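Local coordinates for protein CHAD domain (Ricinus communis, PDB 6QV5) that probably binds inorganic polyphosphate, as a CHAD domain built of helical bundles, and carries a zinc ion in the crystal, at residues A[18-23]-A[30-35]; A[184-189]-A[206-211]. All coordinates share one frame; numbering follows the deposited sequence.

Interaction 1 of 2, residues A[18-23]-A[30-35]; sequences LALDAD and FPAILG
Leu18 and Leu20, on a stretch of chain without regular secondary structure, lie against Ala32 and Ile33 of helix 26-42, the helix that the same chain enters a few residues later. The backbones stay well apart: the closest pair of CA atoms, Leu18 CA and Ile33 CA, is separated by 7.6 Å, and side chains fill the interval. Within 30-35 the helical bonding runs from Leu34 N to Phe30 O and from Gly35 N to Pro31 O, while Pro31, lacking an N-H, leaves a kink. Leu18 sets both methyls against the helix, each close to Ala32 O. Its CG stands anti to the backbone N (chi1 -167°), and beyond it CD1 rests 3.7 Å from Ala32 O, whereas CD2 meets Ile33 CG1 at 3.7 Å; the Leu18 and Ile33 side chains cross at about a right angle. Leu20 adopts a different first torsion, with CG anti to the carbonyl carbon (chi1 -70°). Its CD2 comes within 4.0 Å of Ala32 CB, and CD1 looks at Ile33 CD1 from a looser 4.3 Å. The small Ala32 methyl is thus touched by both leucines, Leu18 CD1 lying 4.1 Å from Ala32 CB. The contacts between side chains are all apolar. Ile33 also packs on Phe74 and Phe218, and Leu34 on Trp159 and Met160 of helix 147-163, so other parts of the fold pack against this helix as well. This is plain apolar packing of an irregular N-terminal segment on the first helix of the all-helical CHAD fold.

Interaction 2 of 2, residues A[184-189]-A[206-211]; sequences KSLLKR and IATKRG
Leu186 and Arg189 face Ala207, Ile206 and Thr208 across a pair of antiparallel helices consecutive in the chain, an alpha-hairpin of the helical CHAD fold. The axes of segments 184-189 and 206-211 approach to 9.1 Å, with 159° between their directions, and the small Ala207 lies where the backbones come nearest: its CB is 3.9 Å from Leu186 CA. Two longer side chains reach past this methyl. Leu186, its CG anti to the backbone N (chi1 168°), brings CD1 to 3.4 Å from Thr208 OG1, the two side chains crossing obliquely. That hydroxyl is hydrogen-bonded to Thr204 O, one turn back on its own helix, and meets the leucine methyl in van der Waals packing. Leu186 also leans on Tyr230 and Leu234 of helix 224-260. Arg189 runs extended from CG to NE, its CD passing 4.0 Å from Ala207 CB. Ile206 CD1 then lies at the edge of the guanidinium, near its plane, 3.5 Å from Arg189 NH1. The same nitrogen makes a hydrogen bond to Arg203 O, which ties the arginine to the partner helix. Arg210, also extended, crosses Arg189 at about a right angle, and Ile206 CD1 sits over one face of its guanidinium, offset toward the rim. The two guanidinium planes are turned 46° apart, and the like-charged Arg189 NH1 and Arg210 NH1 stand 4.0 Å from each other.

Overall arrangement
Along the chain the two contacts follow in series: interaction 1 is complete on helix 26-42 before interaction 2 joins helix 171-192 to helix 198-217. Their centres lie about 22 Å apart and their nearest atoms about 10 Å, without touching, and they share no helix. Interaction 1 is the more peripheral, its centre about 20 Å from that of the chain against about 14 Å for interaction 2. One lays the preceding segment on part of the first helix; the other pairs two later helices, with helix 224-260 packing alongside. Both lie away from the zinc site at His52 and His138 and are packing contacts within the all-helical fold of the single chain.

Interaction 1 of 2, residues A[18-23]-A[30-35]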
ATOM      1  N   LEU A  18      13.382   5.596   9.928  1.00 92.04           N
ATOM      2  CA  LEU A  18      14.230   4.567  10.521  1.00 92.32           C
ATOM      3  C   LEU A  18      15.664   4.660  10.000  1.00 97.10           C
ATOM      4  O   LEU A  18      15.943   4.286   8.857  1.00 96.60           O
ATOM      5  CB  LEU A  18      13.623   3.165  10.297  1.00 92.43           C
ATOM      6  CG  LEU A  18      14.215   2.006  11.107  1.00 97.22           C
ATOM      7  CD1 LEU A  18      13.749   2.040  12.559  1.00 97.42           C
ATOM      8  CD2 LEU A  18      13.832   0.682  10.496  1.00 99.72           C
ATOM      9  N   ALA A  19      16.566   5.189  10.842  1.00 94.59           N
ATOM     10  CA  ALA A  19      17.980   5.350  10.513  1.00 94.92           C
ATOM     11  C   ALA A  19      18.822   4.302  11.249  1.00 99.80           C
ATOM     12  O   ALA A  19      19.239   4.513  12.393  1.00 99.46           O
ATOM     13  CB  ALA A  19      18.445   6.764  10.844  1.00 95.66           C
ATOM     14  N   LEU A  20      19.029   3.149  10.593  1.00 97.00           N
ATOM     15  CA  LEU A  20      19.811   2.037  11.133  1.00 97.11           C
ATOM     16  C   LEU A  20      21.302   2.308  10.971  1.00102.06           C
ATOM     17  O   LEU A  20      21.706   2.962  10.003  1.00101.85           O
ATOM     18  CB  LEU A  20      19.456   0.717  10.417  1.00 97.14           C
ATOM     19  CG  LEU A  20      18.073   0.112  10.670  1.00101.83           C
ATOM     20  CD1 LEU A  20      17.698  -0.839   9.555  1.00102.00           C
ATOM     21  CD2 LEU A  20      18.018  -0.621  12.006  1.00104.18           C
ATOM     22  N   ASP A  21      22.120   1.786  11.905  1.00 99.17           N
ATOM     23  CA  ASP A  21      23.577   1.913  11.857  1.00 99.26           C
ATOM     24  C   ASP A  21      24.123   1.036  10.727  1.00103.39           C
ATOM     25  O   ASP A  21      23.509   0.018  10.395  1.00103.10           O
ATOM     26  CB  ASP A  21      24.207   1.503  13.201  1.00101.26           C
ATOM     27  CG  ASP A  21      23.919   2.447  14.353  1.00112.44           C
ATOM     28  OD1 ASP A  21      24.319   3.631  14.269  1.00113.22           O
ATOM     29  OD2 ASP A  21      23.316   1.997  15.351  1.00118.46           O
ATOM     30  N   ALA A  22      25.256   1.439  10.124  1.00 99.85           N
ATOM     31  CA  ALA A  22      25.894   0.701   9.030  1.00 99.65           C
ATOM     32  C   ALA A  22      26.411  -0.670   9.491  1.00103.23           C
ATOM     33  O   ALA A  22      26.355  -1.632   8.723  1.00103.20           O
ATOM     34  CB  ALA A  22      27.033   1.520   8.441  1.00100.44           C
ATOM     35  N   ASP A  23      26.886  -0.752  10.749  1.00 98.85           N
ATOM     36  CA  ASP A  23      27.427  -1.964  11.369  1.00 98.24           C
ATOM     37  C   ASP A  23      26.375  -2.780  12.154  1.00100.38           C
ATOM     38  O   ASP A  23      26.740  -3.727  12.856  1.00100.15           O
ATOM     39  CB  ASP A  23      28.636  -1.604  12.259  1.00100.19           C
ATOM     40  CG  ASP A  23      28.315  -0.681  13.425  1.00111.87           C
ATOM     41  OD1 ASP A  23      27.702   0.388  13.190  1.00112.35           O
ATOM     42  OD2 ASP A  23      28.690  -1.019  14.570  1.00118.68           O
ATOM     43  N   PHE A  30      15.647  -6.396  12.005  1.00 77.50           N
ATOM     44  CA  PHE A  30      14.356  -7.098  11.964  1.00 76.67           C
ATOM     45  C   PHE A  30      13.336  -6.556  12.996  1.00 78.57           C
ATOM     46  O   PHE A  30      12.244  -6.184  12.562  1.00 78.10           O
ATOM     47  CB  PHE A  30      14.570  -8.619  12.091  1.00 78.54           C
ATOM     48  CG  PHE A  30      13.354  -9.502  12.241  1.00 80.13           C
ATOM     49  CD1 PHE A  30      12.695 -10.002  11.124  1.00 83.22           C
ATOM     50  CD2 PHE A  30      12.931  -9.923  13.497  1.00 82.18           C
ATOM     51  CE1 PHE A  30      11.601 -10.860  11.261  1.00 84.04           C
ATOM     52  CE2 PHE A  30      11.830 -10.773  13.635  1.00 84.98           C
ATOM     53  CZ  PHE A  30      11.177 -11.243  12.516  1.00 83.09           C
ATOM     54  N   PRO A  31      13.637  -6.446  14.323  1.00 73.71           N
ATOM     55  CA  PRO A  31      12.630  -5.890  15.244  1.00 72.89           C
ATOM     56  C   PRO A  31      12.437  -4.380  15.093  1.00 74.78           C
ATOM     57  O   PRO A  31      11.383  -3.870  15.468  1.00 74.24           O
ATOM     58  CB  PRO A  31      13.163  -6.269  16.627  1.00 74.71           C
ATOM     59  CG  PRO A  31      14.626  -6.345  16.454  1.00 79.31           C
ATOM     60  CD  PRO A  31      14.870  -6.821  15.051  1.00 74.99           C
ATOM     61  N   ALA A  32      13.447  -3.668  14.549  1.00 70.02           N
ATOM     62  CA  ALA A  32      13.381  -2.224  14.319  1.00 69.28           C
ATOM     63  C   ALA A  32      12.478  -1.907  13.125  1.00 71.67           C
ATOM     64  O   ALA A  32      11.710  -0.948  13.193  1.00 71.19           O
ATOM     65  CB  ALA A  32      14.773  -1.654  14.099  1.00 69.97           C
ATOM     66  N   ILE A  33      12.557  -2.727  12.047  1.00 67.15           N
ATOM     67  CA  ILE A  33      11.754  -2.606  10.822  1.00 66.35           C
ATOM     68  C   ILE A  33      10.289  -2.959  11.114  1.00 69.35           C
ATOM     69  O   ILE A  33       9.400  -2.163  10.797  1.00 68.48           O
ATOM     70  CB  ILE A  33      12.368  -3.446   9.651  1.00 69.25           C
ATOM     71  CG1 ILE A  33      13.656  -2.786   9.114  1.00 69.50           C
ATOM     72  CG2 ILE A  33      11.356  -3.688   8.509  1.00 69.62           C
ATOM     73  CD1 ILE A  33      14.652  -3.727   8.470  1.00 75.97           C
ATOM     74  N   LEU A  34      10.043  -4.142  11.723  1.00 65.64           N
ATOM     75  CA  LEU A  34       8.694  -4.602  12.064  1.00 65.25           C
ATOM     76  C   LEU A  34       8.038  -3.756  13.150  1.00 67.92           C
ATOM     77  O   LEU A  34       6.828  -3.539  13.096  1.00 67.39           O
ATOM     78  CB  LEU A  34       8.671  -6.092  12.436  1.00 65.43           C
ATOM     79  CG  LEU A  34       8.871  -7.105  11.301  1.00 70.29           C
ATOM     80  CD1 LEU A  34       8.921  -8.501  11.849  1.00 70.49           C
ATOM     81  CD2 LEU A  34       7.749  -7.028  10.263  1.00 72.94           C
ATOM     82  N   GLY A  35       8.845  -3.274  14.099  1.00 63.66           N
ATOM     83  CA  GLY A  35       8.402  -2.402  15.184  1.00 62.98           C
ATOM     84  C   GLY A  35       7.933  -1.056  14.667  1.00 65.28           C
ATOM     85  O   GLY A  35       6.965  -0.497  15.186  1.00 64.85           O
TER

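Interaction 2 of 2, residues A[184-189]-A[206-211]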
ATOM      1  N   LYS A 184      16.076  -6.401  -9.692  1.00 80.51           N
ATOM      2  CA  LYS A 184      16.006  -7.401 -10.762  1.00 80.51           C
ATOM      3  C   LYS A 184      14.540  -7.678 -11.109  1.00 84.77           C
ATOM      4  O   LYS A 184      14.206  -7.742 -12.292  1.00 84.40           O
ATOM      5  CB  LYS A 184      16.724  -8.694 -10.316  1.00 83.10           C
ATOM      6  CG  LYS A 184      16.608  -9.896 -11.257  1.00 97.66           C
ATOM      7  CD  LYS A 184      17.419 -11.100 -10.761  1.00107.93           C
ATOM      8  CE  LYS A 184      16.782 -11.857  -9.615  1.00118.95           C
ATOM      9  NZ  LYS A 184      17.737 -12.815  -8.996  1.00128.16           N
ATOM     10  N   SER A 185      13.675  -7.822 -10.078  1.00 81.61           N
ATOM     11  CA  SER A 185      12.237  -8.074 -10.219  1.00 81.58           C
ATOM     12  C   SER A 185      11.511  -6.881 -10.846  1.00 85.32           C
ATOM     13  O   SER A 185      10.686  -7.087 -11.736  1.00 84.92           O
ATOM     14  CB  SER A 185      11.615  -8.430  -8.871  1.00 85.32           C
ATOM     15  OG  SER A 185      10.254  -8.806  -8.995  1.00 94.68           O
ATOM     16  N   LEU A 186      11.827  -5.644 -10.394  1.00 81.93           N
ATOM     17  CA  LEU A 186      11.236  -4.398 -10.900  1.00 81.88           C
ATOM     18  C   LEU A 186      11.543  -4.193 -12.382  1.00 86.91           C
ATOM     19  O   LEU A 186      10.618  -3.966 -13.161  1.00 86.57           O
ATOM     20  CB  LEU A 186      11.700  -3.183 -10.062  1.00 81.76           C
ATOM     21  CG  LEU A 186      11.413  -1.777 -10.619  1.00 86.17           C
ATOM     22  CD1 LEU A 186       9.957  -1.385 -10.429  1.00 86.34           C
ATOM     23  CD2 LEU A 186      12.307  -0.750  -9.974  1.00 88.32           C
ATOM     24  N   LEU A 187      12.835  -4.282 -12.763  1.00 84.42           N
ATOM     25  CA  LEU A 187      13.309  -4.116 -14.138  1.00 84.76           C
ATOM     26  C   LEU A 187      12.743  -5.175 -15.085  1.00 89.57           C
ATOM     27  O   LEU A 187      12.395  -4.841 -16.218  1.00 89.04           O
ATOM     28  CB  LEU A 187      14.847  -4.101 -14.177  1.00 84.91           C
ATOM     29  CG  LEU A 187      15.522  -2.741 -14.416  1.00 89.70           C
ATOM     30  CD1 LEU A 187      15.295  -1.779 -13.251  1.00 89.92           C
ATOM     31  CD2 LEU A 187      17.011  -2.911 -14.642  1.00 92.19           C
ATOM     32  N   LYS A 188      12.628  -6.438 -14.614  1.00 87.11           N
ATOM     33  CA  LYS A 188      12.081  -7.562 -15.382  1.00 87.45           C
ATOM     34  C   LYS A 188      10.593  -7.339 -15.668  1.00 92.41           C
ATOM     35  O   LYS A 188      10.160  -7.520 -16.806  1.00 91.89           O
ATOM     36  CB  LYS A 188      12.286  -8.886 -14.624  1.00 90.11           C
ATOM     37  CG  LYS A 188      12.170 -10.139 -15.491  1.00105.16           C
ATOM     38  CD  LYS A 188      11.722 -11.366 -14.689  1.00115.46           C
ATOM     39  CE  LYS A 188      12.834 -12.031 -13.908  1.00126.40           C
ATOM     40  NZ  LYS A 188      12.334 -13.180 -13.107  1.00135.47           N
ATOM     41  N   ARG A 189       9.824  -6.933 -14.636  1.00 89.89           N
ATOM     42  CA  ARG A 189       8.387  -6.662 -14.733  1.00 90.16           C
ATOM     43  C   ARG A 189       8.082  -5.428 -15.580  1.00 95.54           C
ATOM     44  O   ARG A 189       7.057  -5.406 -16.259  1.00 95.25           O
ATOM     45  CB  ARG A 189       7.745  -6.559 -13.342  1.00 89.81           C
ATOM     46  CG  ARG A 189       7.556  -7.914 -12.677  1.00 98.34           C
ATOM     47  CD  ARG A 189       7.209  -7.780 -11.212  1.00106.37           C
ATOM     48  NE  ARG A 189       6.979  -9.086 -10.595  1.00113.65           N
ATOM     49  CZ  ARG A 189       6.363  -9.272  -9.431  1.00126.70           C
ATOM     50  NH1 ARG A 189       5.905  -8.234  -8.741  1.00113.22           N
ATOM     51  NH2 ARG A 189       6.200 -10.495  -8.949  1.00113.02           N
ATOM     52  N   ILE A 206       3.335  -3.125  -7.911  1.00 73.95           N
ATOM     53  CA  ILE A 206       3.646  -3.750  -6.619  1.00 73.18           C
ATOM     54  C   ILE A 206       5.169  -3.892  -6.434  1.00 75.84           C
ATOM     55  O   ILE A 206       5.649  -3.750  -5.310  1.00 75.40           O
ATOM     56  CB  ILE A 206       2.866  -5.064  -6.315  1.00 76.31           C
ATOM     57  CG1 ILE A 206       3.196  -6.205  -7.305  1.00 76.77           C
ATOM     58  CG2 ILE A 206       1.354  -4.802  -6.231  1.00 77.08           C
ATOM     59  CD1 ILE A 206       3.204  -7.606  -6.679  1.00 84.40           C
ATOM     60  N   ALA A 207       5.925  -4.111  -7.539  1.00 71.53           N
ATOM     61  CA  ALA A 207       7.393  -4.198  -7.526  1.00 70.86           C
ATOM     62  C   ALA A 207       7.981  -2.830  -7.162  1.00 73.71           C
ATOM     63  O   ALA A 207       9.019  -2.759  -6.501  1.00 73.39           O
ATOM     64  CB  ALA A 207       7.910  -4.646  -8.884  1.00 71.53           C
ATOM     65  N   THR A 208       7.284  -1.753  -7.573  1.00 69.61           N
ATOM     66  CA  THR A 208       7.609  -0.356  -7.297  1.00 69.21           C
ATOM     67  C   THR A 208       7.375  -0.059  -5.804  1.00 72.08           C
ATOM     68  O   THR A 208       8.190   0.629  -5.188  1.00 71.41           O
ATOM     69  CB  THR A 208       6.780   0.548  -8.224  1.00 79.29           C
ATOM     70  OG1 THR A 208       7.094   0.242  -9.584  1.00 80.67           O
ATOM     71  CG2 THR A 208       7.023   2.013  -7.983  1.00 78.43           C
ATOM     72  N   LYS A 209       6.262  -0.578  -5.235  1.00 68.18           N
ATOM     73  CA  LYS A 209       5.898  -0.413  -3.825  1.00 67.86           C
ATOM     74  C   LYS A 209       6.859  -1.185  -2.918  1.00 71.18           C
ATOM     75  O   LYS A 209       7.349  -0.618  -1.939  1.00 70.41           O
ATOM     76  CB  LYS A 209       4.445  -0.852  -3.571  1.00 70.43           C
ATOM     77  CG  LYS A 209       3.429   0.276  -3.674  1.00 84.07           C
ATOM     78  CD  LYS A 209       2.043  -0.191  -3.245  1.00 94.07           C
ATOM     79  CE  LYS A 209       1.036   0.931  -3.229  1.00104.06           C
ATOM     80  NZ  LYS A 209      -0.315   0.452  -2.836  1.00111.58           N
ATOM     81  N   ARG A 210       7.144  -2.465  -3.262  1.00 67.94           N
ATOM     82  CA  ARG A 210       8.062  -3.347  -2.529  1.00 67.97           C
ATOM     83  C   ARG A 210       9.469  -2.748  -2.463  1.00 71.63           C
ATOM     84  O   ARG A 210      10.089  -2.774  -1.400  1.00 71.07           O
ATOM     85  CB  ARG A 210       8.118  -4.746  -3.171  1.00 68.90           C
ATOM     86  CG  ARG A 210       6.925  -5.636  -2.860  1.00 80.70           C
ATOM     87  CD  ARG A 210       7.015  -6.939  -3.629  1.00 92.91           C
ATOM     88  NE  ARG A 210       5.801  -7.746  -3.492  1.00103.40           N
ATOM     89  CZ  ARG A 210       5.589  -8.898  -4.121  1.00118.24           C
ATOM     90  NH1 ARG A 210       6.508  -9.394  -4.941  1.00106.13           N
ATOM     91  NH2 ARG A 210       4.457  -9.562  -3.938  1.00104.71           N
ATOM     92  N   GLY A 211       9.933  -2.199  -3.590  1.00 68.28           N
ATOM     93  CA  GLY A 211      11.240  -1.562  -3.720  1.00 68.06           C
ATOM     94  C   GLY A 211      11.362  -0.275  -2.929  1.00 71.63           C
ATOM     95  O   GLY A 211      12.426   0.006  -2.371  1.00 70.73           O
TER